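Local coordinates for putative mandelate racemase (Salmonella typhimurium, PDB 2O56), which binds magnesium through a cluster of glutamates and is probably a hydro-lyase of the enolase superfamily, although its substrate is not established, at residues C325-I329 against N358-C362. Residues are numbered along the deposited sequence; the frame is centred on the assembly and turned at random.
Sequences CGGPI and NTQTC
Pro328 sets its ring against Asn358, Thr361 and Cys362. The nearest partner differs from one ring carbon to the next: CB lies 3.7 Å from Cys362 SG, CG 3.6 Å from Asn358 O, and CD 3.5 Å from Thr361 OG1. Proline suits the first turn of helix 328-340, where no amide hydrogen is needed, and Gly327 before it holds the N-cap position. Cys362 turns SG anti to its own carbonyl carbon (chi1 -71°), which lays the sulfur against the proline and brings it 4.2 Å from Ile329 CG1; Phe41 and Glu43 of strand 39-44 also touch this isoleucine.

With chi1 at -168°, CG of Asn358 points away from its own backbone N, and the amide at its end meets Gly327 and the CD side of Pro328. OD1 lies 3.6 Å from the bare CA of Gly327 and ND2 3.8 Å from Pro328 CD, while ND2 is hydrogen-bonded to the carbonyl of Ala353. Thr361, within the type I turn 359-362, donates OG1 to Asn358 O (2.7 Å) at a C=O...O angle of 166°, and its N-H reaches the same oxygen, so two donors grip it beside the ring.

No hydrogen bond crosses between the segments. Gly326 O and Gly327 N bond instead to Tyr352 and Glu43, leaving van der Waals contact, chiefly of Pro328, to join the start of helix 328-340 to the type I turn 359-362 in the barrel domain.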
loop_
_atom_site.group_PDB
_atom_site.type_symbol
_atom_site.label_atom_id
_atom_site.label_comp_id
_atom_site.label_asym_id
_atom_site.label_seq_id
_atom_site.Cartn_x
_atom_site.Cartn_y
_atom_site.Cartn_z
ATOM N N CYS A 325 -34.927 -2.340 15.873
ATOM C CA CYS A 325 -36.238 -2.425 15.207
ATOM C C CYS A 325 -36.884 -3.790 15.450
ATOM O O CYS A 325 -36.971 -4.631 14.551
ATOM C CB CYS A 325 -36.097 -2.160 13.703
ATOM S SG CYS A 325 -37.677 -1.782 12.856
ATOM N N GLY A 326 -37.306 -4.033 16.683
ATOM C CA GLY A 326 -38.066 -5.247 16.958
ATOM C C GLY A 326 -39.051 -5.000 18.075
ATOM O O GLY A 326 -39.668 -3.950 18.135
ATOM N N GLY A 327 -39.170 -5.970 18.973
ATOM C CA GLY A 327 -40.092 -5.870 20.102
ATOM C C GLY A 327 -39.437 -5.307 21.344
ATOM O O GLY A 327 -38.267 -4.916 21.322
ATOM N N PRO A 328 -40.188 -5.253 22.450
ATOM C CA PRO A 328 -39.628 -4.749 23.710
ATOM C C PRO A 328 -38.326 -5.431 24.158
ATOM O O PRO A 328 -37.500 -4.794 24.806
ATOM C CB PRO A 328 -40.756 -5.011 24.710
ATOM C CG PRO A 328 -42.001 -4.918 23.859
ATOM C CD PRO A 328 -41.610 -5.627 22.594
ATOM N N ILE A 329 -38.138 -6.697 23.797
ATOM C CA ILE A 329 -36.938 -7.427 24.197
ATOM C C ILE A 329 -35.688 -6.824 23.565
ATOM O O ILE A 329 -34.674 -6.622 24.245
ATOM C CB ILE A 329 -37.046 -8.957 23.897
ATOM C CG1 ILE A 329 -38.024 -9.600 24.904
ATOM C CG2 ILE A 329 -35.690 -9.624 24.014
ATOM C CD1 ILE A 329 -38.392 -11.074 24.593
ATOM N N ASN A 358 -47.238 -3.326 20.111
ATOM C CA ASN A 358 -45.870 -3.661 20.484
ATOM C C ASN A 358 -45.718 -3.990 21.964
ATOM O O ASN A 358 -45.227 -5.066 22.336
ATOM C CB ASN A 358 -44.907 -2.542 20.088
ATOM C CG ASN A 358 -43.446 -2.968 20.191
ATOM O OD1 ASN A 358 -43.015 -3.915 19.532
ATOM N ND2 ASN A 358 -42.689 -2.285 21.045
ATOM N N THR A 359 -46.118 -3.050 22.816
ATOM C CA THR A 359 -45.749 -3.121 24.217
ATOM C C THR A 359 -46.497 -4.219 24.959
ATOM O O THR A 359 -45.978 -4.767 25.930
ATOM C CB THR A 359 -45.963 -1.789 24.950
ATOM O OG1 THR A 359 -47.338 -1.414 24.853
ATOM C CG2 THR A 359 -45.096 -0.703 24.343
ATOM N N GLN A 360 -47.700 -4.550 24.486
ATOM C CA GLN A 360 -48.547 -5.540 25.144
ATOM C C GLN A 360 -48.030 -6.962 24.967
ATOM O O GLN A 360 -48.475 -7.868 25.657
ATOM C CB GLN A 360 -50.014 -5.413 24.696
ATOM C CG GLN A 360 -50.403 -6.238 23.447
ATOM C CD GLN A 360 -51.697 -5.763 22.755
ATOM O OE1 GLN A 360 -52.497 -5.013 23.326
ATOM N NE2 GLN A 360 -51.898 -6.208 21.513
ATOM N N THR A 361 -47.083 -7.157 24.052
ATOM C CA THR A 361 -46.472 -8.476 23.857
ATOM C C THR A 361 -45.643 -8.890 25.058
ATOM O O THR A 361 -45.441 -10.084 25.274
ATOM C CB THR A 361 -45.598 -8.585 22.561
ATOM O OG1 THR A 361 -44.499 -7.668 22.617
ATOM C CG2 THR A 361 -46.418 -8.310 21.317
ATOM N N CYS A 362 -45.191 -7.912 25.849
ATOM C CA CYS A 362 -44.211 -8.186 26.915
ATOM C C CYS A 362 -44.655 -7.799 28.321
ATOM O O CYS A 362 -45.559 -6.997 28.479
ATOM C CB CYS A 362 -42.837 -7.592 26.579
ATOM S SG CYS A 362 -42.014 -8.486 25.218
#